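Local structure of beta-ketothiolase BktB (Ralstonia eutropha, 4NZS) at residues 100-105 with 261-266; 106-111 with 115-120; 179-184 with 246-251. The protein catalyses the thiolase condensation of acetyl-CoA with propionyl-CoA or with a second acetyl-CoA, supplying beta-ketoacyl-CoA units for polyhydroxyalkanoate synthesis. All coordinates share one frame; numbering follows the deposited sequence.

Contact 1 of 3, residues 100-105 with 261-266; sequences QAIVSA and AAVVMM
Ile102 and Ala105 of helix 97-110 touch Val263 and Met265 of strand 257-267, with the two segments running nearly parallel: their axes approach to 9.9 Å at an angle of 19°. The register follows from the CA pairs, Ile102 CA to Val263 CA at 7.6 Å and Ala105 CA to Met265 CA at 8.1 Å. Ile102 supplies both of its branches. Its CG1 lies 4.0 Å from Val263 CG2, while its CG2 branch meets Met265 CE at 3.9 Å, and in both pairs the side chains cross at about a right angle. Met265 reaches this far because its CG is anti to the carbonyl carbon (chi1 -82°) and the chain is extended beyond it, carrying SD past Ala105 CB at 4.4 Å before the methyl arrives beside Ile102. On the other face of the strand Ala262 and Val264 pack against helix 32-47, whereas Val263 also meets Val366 of helix 357-375. Sheet and helices are thus stacked as in the layered thiolase fold, with helix 97-110 on the inner side. The polar groups of the helix segment lie elsewhere: Gln100 O receives Ser104 N and Ser104 OG from opposite faces of its plane, and Gln100 OE1 bonds to Arg93 and His287. Across the contact no hydrogen bond forms, so cohesion rests on dispersion between buried aliphatic and thioether groups.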
ATOM      1  N   GLN A 100     -22.890   5.282  24.636  1.00 42.78           N
ATOM      2  CA  GLN A 100     -22.122   4.550  25.571  1.00 44.77           C
ATOM      3  C   GLN A 100     -21.052   5.428  26.213  1.00 42.20           C
ATOM      4  O   GLN A 100     -20.683   5.260  27.392  1.00 41.06           O
ATOM      5  CB  GLN A 100     -21.506   3.391  24.814  1.00 45.52           C
ATOM      6  CG  GLN A 100     -20.482   2.633  25.598  1.00 46.10           C
ATOM      7  CD  GLN A 100     -21.090   2.126  26.843  1.00 46.30           C
ATOM      8  OE1 GLN A 100     -21.800   1.129  26.814  1.00 40.77           O
ATOM      9  NE2 GLN A 100     -20.826   2.813  27.954  1.00 47.64           N
ATOM     10  N   ALA A 101     -20.506   6.334  25.414  1.00 40.40           N
ATOM     11  CA  ALA A 101     -19.520   7.284  25.949  1.00 39.25           C
ATOM     12  C   ALA A 101     -20.221   8.211  26.892  1.00 35.71           C
ATOM     13  O   ALA A 101     -19.732   8.498  27.961  1.00 30.83           O
ATOM     14  CB  ALA A 101     -18.826   8.062  24.846  1.00 37.88           C
ATOM     15  N   ILE A 102     -21.380   8.685  26.495  1.00 41.18           N
ATOM     16  CA  ILE A 102     -22.183   9.412  27.443  1.00 50.16           C
ATOM     17  C   ILE A 102     -22.323   8.607  28.747  1.00 49.10           C
ATOM     18  O   ILE A 102     -21.915   9.084  29.815  1.00 45.81           O
ATOM     19  CB  ILE A 102     -23.534   9.783  26.825  1.00 58.80           C
ATOM     20  CG1 ILE A 102     -23.481  11.231  26.356  1.00 57.85           C
ATOM     21  CG2 ILE A 102     -24.661   9.634  27.819  1.00 62.61           C
ATOM     22  CD1 ILE A 102     -22.475  11.448  25.280  1.00 53.56           C
ATOM     23  N   VAL A 103     -22.852   7.386  28.649  1.00 43.26           N
ATOM     24  CA  VAL A 103     -23.019   6.540  29.816  1.00 40.40           C
ATOM     25  C   VAL A 103     -21.742   6.335  30.639  1.00 46.78           C
ATOM     26  O   VAL A 103     -21.785   6.395  31.858  1.00 49.66           O
ATOM     27  CB  VAL A 103     -23.471   5.143  29.438  1.00 38.40           C
ATOM     28  CG1 VAL A 103     -23.273   4.216  30.609  1.00 40.42           C
ATOM     29  CG2 VAL A 103     -24.910   5.138  28.947  1.00 37.38           C
ATOM     30  N   SER A 104     -20.615   6.042  30.014  1.00 45.37           N
ATOM     31  CA  SER A 104     -19.439   5.796  30.815  1.00 45.94           C
ATOM     32  C   SER A 104     -18.922   7.093  31.462  1.00 53.50           C
ATOM     33  O   SER A 104     -18.312   7.071  32.545  1.00 58.38           O
ATOM     34  CB  SER A 104     -18.370   5.100  29.977  1.00 47.72           C
ATOM     35  OG  SER A 104     -18.904   3.910  29.399  1.00 49.05           O
ATOM     36  N   ALA A 105     -19.165   8.218  30.802  1.00 52.59           N
ATOM     37  CA  ALA A 105     -18.941   9.532  31.396  1.00 54.59           C
ATOM     38  C   ALA A 105     -19.821   9.682  32.630  1.00 52.72           C
ATOM     39  O   ALA A 105     -19.355  10.011  33.723  1.00 49.57           O
ATOM     40  CB  ALA A 105     -19.272  10.639  30.400  1.00 51.64           C
ATOM     41  N   ALA A 261     -19.710  15.051  18.445  1.00 33.89           N
ATOM     42  CA  ALA A 261     -20.712  15.555  19.376  1.00 35.49           C
ATOM     43  C   ALA A 261     -20.223  15.474  20.785  1.00 40.45           C
ATOM     44  O   ALA A 261     -19.637  14.443  21.128  1.00 36.48           O
ATOM     45  CB  ALA A 261     -21.963  14.732  19.289  1.00 35.91           C
ATOM     46  N   ALA A 262     -20.512  16.498  21.609  1.00 44.97           N
ATOM     47  CA  ALA A 262     -20.189  16.419  23.050  1.00 51.40           C
ATOM     48  C   ALA A 262     -21.274  16.952  23.981  1.00 54.58           C
ATOM     49  O   ALA A 262     -22.058  17.843  23.639  1.00 54.59           O
ATOM     50  CB  ALA A 262     -18.873  17.119  23.352  1.00 50.38           C
ATOM     51  N   VAL A 263     -21.314  16.375  25.172  1.00 52.17           N
ATOM     52  CA  VAL A 263     -22.107  16.946  26.228  1.00 49.35           C
ATOM     53  C   VAL A 263     -21.173  17.231  27.369  1.00 48.34           C
ATOM     54  O   VAL A 263     -20.270  16.416  27.649  1.00 43.67           O
ATOM     55  CB  VAL A 263     -23.230  16.026  26.711  1.00 40.07           C
ATOM     56  CG1 VAL A 263     -23.993  15.487  25.522  1.00 43.31           C
ATOM     57  CG2 VAL A 263     -22.693  14.912  27.599  1.00 39.22           C
ATOM     58  N   VAL A 264     -21.382  18.382  28.017  1.00 46.13           N
ATOM     59  CA  VAL A 264     -20.767  18.581  29.316  1.00 50.83           C
ATOM     60  C   VAL A 264     -21.740  18.125  30.350  1.00 46.04           C
ATOM     61  O   VAL A 264     -22.900  18.448  30.271  1.00 55.21           O
ATOM     62  CB  VAL A 264     -20.399  20.034  29.602  1.00 52.79           C
ATOM     63  CG1 VAL A 264     -19.911  20.148  31.045  1.00 55.62           C
ATOM     64  CG2 VAL A 264     -19.317  20.528  28.627  1.00 55.13           C
ATOM     65  N   MET A 265     -21.266  17.365  31.312  1.00 47.09           N
ATOM     66  CA  MET A 265     -22.119  16.933  32.394  1.00 51.00           C
ATOM     67  C   MET A 265     -21.570  17.308  33.734  1.00 53.47           C
ATOM     68  O   MET A 265     -20.409  17.716  33.886  1.00 54.65           O
ATOM     69  CB  MET A 265     -22.271  15.441  32.378  1.00 50.32           C
ATOM     70  CG  MET A 265     -23.306  14.919  31.423  1.00 47.58           C
ATOM     71  SD  MET A 265     -22.753  13.233  31.179  1.00 58.05           S
ATOM     72  CE  MET A 265     -24.125  12.582  30.240  1.00 62.07           C
ATOM     73  N   MET A 266     -22.445  17.146  34.709  1.00 56.40           N
ATOM     74  CA  MET A 266     -22.194  17.590  36.045  1.00 56.86           C
ATOM     75  C   MET A 266     -22.998  16.811  37.025  1.00 55.81           C
ATOM     76  O   MET A 266     -24.146  16.440  36.752  1.00 51.81           O
ATOM     77  CB  MET A 266     -22.586  19.060  36.190  1.00 57.67           C
ATOM     78  CG  MET A 266     -21.375  19.926  36.371  1.00 60.04           C
ATOM     79  SD  MET A 266     -21.680  21.694  36.397  1.00 67.57           S
ATOM     80  CE  MET A 266     -19.968  22.223  36.236  1.00 67.72           C
TER

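Contact 2 of 3, residues 106-111 with 115-120; sequences AQTILL and DVAIGG
Ile109 meets Ala117 because its CG1 stands anti to the carbonyl carbon (chi1 -58°) and the chain continues extended through chi2 (174°), carrying CD1 out to the strand. The same first torsion leaves CG2 anti to the backbone N, where it comes within 4.0 Å of Asp115 CA. One residue thereby covers both the turn and the start of the strand. This is the return half of a beta-alpha-beta crossover: helix 97-110 joins strand 88-92 to strand 116-124, which belong to one sheet with strand 57-60 between them. The geometry supports that reading, since helix and strand axes approach to 8.0 Å at 166°, close to antiparallel, and only three residues separate the two segments. Leu111 is the first residue to leave helical backbone angles.

Packing above the strand is close. Ala117 points its methyl at the helix, and Thr108 OG1 lies 4.4 Å from Ala117 CB, although the polar partner of that hydroxyl is Ala105 O, one turn back. Ile118 faces the other way, onto Val40 and Leu44 of helix 32-47, so the strand is covered on both faces. At the edge of the contact the Asp115 carboxylate turns from Ile109 to a salt bridge with Arg8. The C-terminal part of the helix and the residue after it reach the second subunit: Leu111 O bonds to Arg309 of that subunit, and Gln107 packs on its counterpart there. The tightest point lies inside, where Ile109 CD1 sits 3.4 Å from Ala117 CB, shorter than usual van der Waals contact, and Ile109 CG1 follows at 3.6 Å from the same methyl.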
ATOM      1  N   ALA A 106     -21.105   9.451  32.426  1.00 50.34           N
ATOM      2  CA  ALA A 106     -22.073   9.469  33.499  1.00 56.77           C
ATOM      3  C   ALA A 106     -21.575   8.644  34.686  1.00 61.60           C
ATOM      4  O   ALA A 106     -21.479   9.113  35.828  1.00 66.66           O
ATOM      5  CB  ALA A 106     -23.398   8.906  32.987  1.00 54.70           C
ATOM      6  N   GLN A 107     -21.219   7.410  34.370  1.00 60.24           N
ATOM      7  CA  GLN A 107     -20.881   6.445  35.365  1.00 59.62           C
ATOM      8  C   GLN A 107     -19.829   6.919  36.330  1.00 58.11           C
ATOM      9  O   GLN A 107     -19.996   6.738  37.510  1.00 53.20           O
ATOM     10  CB  GLN A 107     -20.465   5.147  34.695  1.00 61.25           C
ATOM     11  CG  GLN A 107     -21.664   4.343  34.216  1.00 64.07           C
ATOM     12  CD  GLN A 107     -21.271   3.014  33.607  1.00 64.51           C
ATOM     13  OE1 GLN A 107     -22.108   2.129  33.452  1.00 64.57           O
ATOM     14  NE2 GLN A 107     -19.991   2.861  33.273  1.00 62.63           N
ATOM     15  N   THR A 108     -18.758   7.542  35.855  1.00 63.16           N
ATOM     16  CA  THR A 108     -17.678   7.932  36.778  1.00 66.38           C
ATOM     17  C   THR A 108     -18.194   8.971  37.796  1.00 66.16           C
ATOM     18  O   THR A 108     -17.832   8.944  38.990  1.00 64.53           O
ATOM     19  CB  THR A 108     -16.391   8.421  36.051  1.00 67.62           C
ATOM     20  OG1 THR A 108     -16.667   9.551  35.212  1.00 61.75           O
ATOM     21  CG2 THR A 108     -15.757   7.284  35.228  1.00 70.50           C
ATOM     22  N   ILE A 109     -19.094   9.842  37.347  1.00 63.70           N
ATOM     23  CA  ILE A 109     -19.596  10.873  38.232  1.00 61.94           C
ATOM     24  C   ILE A 109     -20.484  10.215  39.280  1.00 63.47           C
ATOM     25  O   ILE A 109     -20.325  10.473  40.468  1.00 59.54           O
ATOM     26  CB  ILE A 109     -20.431  11.945  37.525  1.00 57.06           C
ATOM     27  CG1 ILE A 109     -19.659  12.639  36.408  1.00 56.63           C
ATOM     28  CG2 ILE A 109     -20.844  12.994  38.551  1.00 58.52           C
ATOM     29  CD1 ILE A 109     -20.498  13.613  35.601  1.00 52.32           C
ATOM     30  N   LEU A 110     -21.416   9.381  38.819  1.00 56.96           N
ATOM     31  CA  LEU A 110     -22.247   8.612  39.705  1.00 60.15           C
ATOM     32  C   LEU A 110     -21.452   7.994  40.832  1.00 58.53           C
ATOM     33  O   LEU A 110     -21.841   8.130  41.982  1.00 71.46           O
ATOM     34  CB  LEU A 110     -22.992   7.519  38.951  1.00 58.92           C
ATOM     35  CG  LEU A 110     -24.416   7.892  38.591  1.00 60.80           C
ATOM     36  CD1 LEU A 110     -24.514   9.332  38.123  1.00 61.03           C
ATOM     37  CD2 LEU A 110     -24.935   6.939  37.523  1.00 64.07           C
ATOM     38  N   LEU A 111     -20.330   7.363  40.522  1.00 62.38           N
ATOM     39  CA  LEU A 111     -19.479   6.759  41.555  1.00 64.72           C
ATOM     40  C   LEU A 111     -18.434   7.682  42.211  1.00 64.90           C
ATOM     41  O   LEU A 111     -17.508   7.203  42.881  1.00 62.33           O
ATOM     42  CB  LEU A 111     -18.803   5.512  40.989  1.00 71.15           C
ATOM     43  CG  LEU A 111     -19.841   4.422  40.691  1.00 75.55           C
ATOM     44  CD1 LEU A 111     -20.007   4.174  39.199  1.00 74.52           C
ATOM     45  CD2 LEU A 111     -19.467   3.137  41.412  1.00 73.88           C
ATOM     46  N   ASP A 115     -16.845  15.140  39.661  1.00 68.72           N
ATOM     47  CA  ASP A 115     -18.150  15.828  39.572  1.00 74.99           C
ATOM     48  C   ASP A 115     -18.387  16.610  38.252  1.00 77.04           C
ATOM     49  O   ASP A 115     -19.459  17.224  38.027  1.00 60.37           O
ATOM     50  CB  ASP A 115     -18.310  16.736  40.796  1.00 79.63           C
ATOM     51  CG  ASP A 115     -18.361  15.943  42.098  1.00 78.44           C
ATOM     52  OD1 ASP A 115     -19.447  15.403  42.399  1.00 74.59           O
ATOM     53  OD2 ASP A 115     -17.322  15.833  42.799  1.00 76.00           O
ATOM     54  N   VAL A 116     -17.379  16.577  37.386  1.00 77.51           N
ATOM     55  CA  VAL A 116     -17.469  17.153  36.052  1.00 68.79           C
ATOM     56  C   VAL A 116     -16.931  16.189  34.983  1.00 62.44           C
ATOM     57  O   VAL A 116     -15.721  15.855  34.945  1.00 57.39           O
ATOM     58  CB  VAL A 116     -16.668  18.466  35.997  1.00 70.92           C
ATOM     59  CG1 VAL A 116     -17.156  19.322  34.829  1.00 68.48           C
ATOM     60  CG2 VAL A 116     -16.750  19.211  37.339  1.00 71.86           C
ATOM     61  N   ALA A 117     -17.811  15.733  34.106  1.00 54.31           N
ATOM     62  CA  ALA A 117     -17.414  14.799  33.067  1.00 52.94           C
ATOM     63  C   ALA A 117     -17.959  15.173  31.702  1.00 55.18           C
ATOM     64  O   ALA A 117     -19.056  15.682  31.591  1.00 54.92           O
ATOM     65  CB  ALA A 117     -17.841  13.395  33.436  1.00 50.16           C
ATOM     66  N   ILE A 118     -17.189  14.875  30.665  1.00 56.48           N
ATOM     67  CA  ILE A 118     -17.585  15.124  29.287  1.00 52.33           C
ATOM     68  C   ILE A 118     -17.729  13.783  28.577  1.00 46.19           C
ATOM     69  O   ILE A 118     -16.919  12.906  28.756  1.00 42.09           O
ATOM     70  CB  ILE A 118     -16.619  16.127  28.592  1.00 52.57           C
ATOM     71  CG1 ILE A 118     -17.313  17.446  28.332  1.00 53.17           C
ATOM     72  CG2 ILE A 118     -16.065  15.663  27.254  1.00 60.51           C
ATOM     73  CD1 ILE A 118     -16.401  18.462  27.698  1.00 53.29           C
ATOM     74  N   GLY A 119     -18.792  13.644  27.807  1.00 42.14           N
ATOM     75  CA  GLY A 119     -18.999  12.489  26.970  1.00 39.52           C
ATOM     76  C   GLY A 119     -19.310  12.927  25.566  1.00 39.19           C
ATOM     77  O   GLY A 119     -20.190  13.729  25.365  1.00 34.92           O
ATOM     78  N   GLY A 120     -18.613  12.361  24.597  1.00 37.24           N
ATOM     79  CA  GLY A 120     -18.729  12.757  23.208  1.00 38.66           C
ATOM     80  C   GLY A 120     -18.471  11.616  22.247  1.00 40.49           C
ATOM     81  O   GLY A 120     -18.399  10.473  22.653  1.00 38.34           O
TER

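Contact 3 of 3, residues 179-184 with 246-251; sequences AQQDEA and GTVTAG
Gln181 carries this contact from helix 178-197, reaching Thr247 and Val248 in the long loop between strands 217-219 and 257-267. Gln181 itself points toward the loop; its CG is anti to the carbonyl carbon (chi1 -53°) and the chain stays extended, which carries the amide across Thr247 at about a right angle, its NE2 turned to the hydroxyl. There Gln181 NE2 donates to Thr247 OG1 at 3.0 Å with an N-H...O angle of 161°, and the hydroxyl lies only 12° out of the amide plane; a second bond from NE2, to Ile176 O, helps to fix the rotation of the amide. Its oxygen borders an apolar group, with Gln181 OE1 3.8 Å from Val248 CG2. Thr247 OG1 is also bonded to Glu168 OE1, and Val248 N to Glu168 OE2, so one carboxylate grips two consecutive loop residues. Next along the helix, Asp182 OD1 stays 4.7 Å from Thr249 OG1, too far for a direct bond. It acts indirectly: Asp182 OD1 pairs with Arg178 and with Asn252 ND2, and Asn252 OD1 bonds Thr249 N.

The contact probably belongs to the loop domain that thiolases insert between core strands and that lies near the active site; the Val248 side chain is about 12 Å from those of His355 and Cys385, the predicted proton acceptors. Helix 163-173 lies alongside, putting Ala171 against Gln181 and Thr247 and Ala167 against Val248, while Ala327 and Ala328 of helix 327-336 pack on Gln181.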
ATOM      1  N   ALA A 179     -42.886  -0.704   1.752  1.00 52.46           N
ATOM      2  CA  ALA A 179     -43.615   0.578   1.737  1.00 55.45           C
ATOM      3  C   ALA A 179     -43.629   1.310   3.086  1.00 52.94           C
ATOM      4  O   ALA A 179     -43.714   2.534   3.117  1.00 46.76           O
ATOM      5  CB  ALA A 179     -45.035   0.418   1.210  1.00 55.40           C
ATOM      6  N   GLN A 180     -43.549   0.571   4.185  1.00 52.63           N
ATOM      7  CA  GLN A 180     -43.270   1.199   5.467  1.00 56.61           C
ATOM      8  C   GLN A 180     -41.921   1.944   5.366  1.00 56.38           C
ATOM      9  O   GLN A 180     -41.819   3.135   5.653  1.00 58.23           O
ATOM     10  CB  GLN A 180     -43.214   0.155   6.600  1.00 65.71           C
ATOM     11  CG  GLN A 180     -44.511  -0.061   7.385  1.00 69.41           C
ATOM     12  CD  GLN A 180     -44.434   0.364   8.854  1.00 75.11           C
ATOM     13  OE1 GLN A 180     -44.729  -0.435   9.745  1.00 79.24           O
ATOM     14  NE2 GLN A 180     -44.050   1.626   9.113  1.00 80.17           N
ATOM     15  N   GLN A 181     -40.906   1.231   4.901  1.00 53.88           N
ATOM     16  CA  GLN A 181     -39.543   1.721   4.919  1.00 50.66           C
ATOM     17  C   GLN A 181     -39.386   2.912   3.985  1.00 52.46           C
ATOM     18  O   GLN A 181     -38.822   3.931   4.386  1.00 52.65           O
ATOM     19  CB  GLN A 181     -38.560   0.616   4.545  1.00 52.65           C
ATOM     20  CG  GLN A 181     -38.688  -0.666   5.369  1.00 56.50           C
ATOM     21  CD  GLN A 181     -37.865  -1.792   4.789  1.00 60.51           C
ATOM     22  OE1 GLN A 181     -36.728  -1.590   4.358  1.00 61.61           O
ATOM     23  NE2 GLN A 181     -38.436  -2.982   4.760  1.00 63.59           N
ATOM     24  N   ASP A 182     -39.906   2.825   2.763  1.00 51.23           N
ATOM     25  CA  ASP A 182     -39.701   3.911   1.814  1.00 52.10           C
ATOM     26  C   ASP A 182     -40.318   5.202   2.354  1.00 60.17           C
ATOM     27  O   ASP A 182     -39.716   6.284   2.268  1.00 60.15           O
ATOM     28  CB  ASP A 182     -40.267   3.572   0.442  1.00 55.41           C
ATOM     29  CG  ASP A 182     -39.304   2.790  -0.413  1.00 57.75           C
ATOM     30  OD1 ASP A 182     -38.565   1.948   0.120  1.00 64.45           O
ATOM     31  OD2 ASP A 182     -39.283   3.014  -1.636  1.00 65.29           O
ATOM     32  N   GLU A 183     -41.502   5.089   2.946  1.00 58.49           N
ATOM     33  CA  GLU A 183     -42.183   6.269   3.400  1.00 60.88           C
ATOM     34  C   GLU A 183     -41.640   6.788   4.743  1.00 61.95           C
ATOM     35  O   GLU A 183     -41.478   8.006   4.923  1.00 56.09           O
ATOM     36  CB  GLU A 183     -43.666   5.992   3.408  1.00 64.07           C
ATOM     37  CG  GLU A 183     -44.147   5.772   1.983  1.00 68.32           C
ATOM     38  CD  GLU A 183     -45.650   5.664   1.848  1.00 66.90           C
ATOM     39  OE1 GLU A 183     -46.167   5.984   0.760  1.00 68.29           O
ATOM     40  OE2 GLU A 183     -46.306   5.243   2.815  1.00 67.08           O
ATOM     41  N   ALA A 184     -41.309   5.878   5.661  1.00 57.16           N
ATOM     42  CA  ALA A 184     -40.541   6.254   6.852  1.00 57.07           C
ATOM     43  C   ALA A 184     -39.344   7.110   6.439  1.00 57.54           C
ATOM     44  O   ALA A 184     -38.967   8.041   7.156  1.00 62.85           O
ATOM     45  CB  ALA A 184     -40.075   5.020   7.628  1.00 54.42           C
ATOM     46  N   GLY A 246     -35.722  -8.744  -1.978  1.00 63.05           N
ATOM     47  CA  GLY A 246     -35.141  -7.571  -1.370  1.00 63.42           C
ATOM     48  C   GLY A 246     -36.154  -6.538  -0.910  1.00 64.48           C
ATOM     49  O   GLY A 246     -37.172  -6.296  -1.554  1.00 55.09           O
ATOM     50  N   THR A 247     -35.894  -5.925   0.233  1.00 67.96           N
ATOM     51  CA  THR A 247     -36.657  -4.731   0.582  1.00 65.98           C
ATOM     52  C   THR A 247     -35.729  -3.546   0.861  1.00 62.76           C
ATOM     53  O   THR A 247     -36.065  -2.421   0.528  1.00 63.92           O
ATOM     54  CB  THR A 247     -37.676  -4.971   1.733  1.00 64.69           C
ATOM     55  OG1 THR A 247     -37.003  -5.016   2.998  1.00 66.64           O
ATOM     56  CG2 THR A 247     -38.475  -6.269   1.516  1.00 59.60           C
ATOM     57  N   VAL A 248     -34.549  -3.785   1.421  1.00 61.45           N
ATOM     58  CA  VAL A 248     -33.717  -2.688   1.883  1.00 51.39           C
ATOM     59  C   VAL A 248     -32.909  -2.077   0.727  1.00 49.84           C
ATOM     60  O   VAL A 248     -32.297  -2.799  -0.059  1.00 47.78           O
ATOM     61  CB  VAL A 248     -32.803  -3.160   3.033  1.00 55.07           C
ATOM     62  CG1 VAL A 248     -31.909  -2.040   3.527  1.00 48.97           C
ATOM     63  CG2 VAL A 248     -33.627  -3.714   4.194  1.00 55.18           C
ATOM     64  N   THR A 249     -32.917  -0.740   0.659  1.00 49.25           N
ATOM     65  CA  THR A 249     -32.267   0.051  -0.405  1.00 50.44           C
ATOM     66  C   THR A 249     -31.202   1.065   0.127  1.00 49.09           C
ATOM     67  O   THR A 249     -30.981   1.216   1.340  1.00 44.27           O
ATOM     68  CB  THR A 249     -33.315   0.887  -1.209  1.00 48.28           C
ATOM     69  OG1 THR A 249     -33.929   1.883  -0.362  1.00 48.12           O
ATOM     70  CG2 THR A 249     -34.400   0.014  -1.803  1.00 46.00           C
ATOM     71  N   ALA A 250     -30.563   1.771  -0.800  1.00 47.97           N
ATOM     72  CA  ALA A 250     -29.773   2.961  -0.459  1.00 45.28           C
ATOM     73  C   ALA A 250     -30.697   4.032   0.137  1.00 48.80           C
ATOM     74  O   ALA A 250     -30.411   4.609   1.209  1.00 51.39           O
ATOM     75  CB  ALA A 250     -29.067   3.474  -1.696  1.00 43.89           C
ATOM     76  N   GLY A 251     -31.821   4.259  -0.556  1.00 46.63           N
ATOM     77  CA  GLY A 251     -32.864   5.181  -0.132  1.00 39.52           C
ATOM     78  C   GLY A 251     -33.365   5.021   1.295  1.00 41.66           C
ATOM     79  O   GLY A 251     -33.560   6.031   1.995  1.00 45.76           O
TER

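Contacts 1 and 2 are two parts of one helix-on-sheet layer: both use helix 97-110, and their strands 257-267 and 116-124 are neighbours in the same sheet, joined by probable backbone hydrogen bonds such as Met265 N to Ala117 O at 2.8 Å. Both are buried, with centres about 12 and 18 Å from the chain's centre, and depend on aliphatic packing without hydrogen bonds across the segments; contact 2 approaches the subunit interface. Contact 3, about 21 Å out on the opposite side of the chain's centre and about 33 Å from contact 1 between centres, is more peripheral, though its Gln181 and Val248 are buried; it joins a helix to an irregular loop and relies on a polar network.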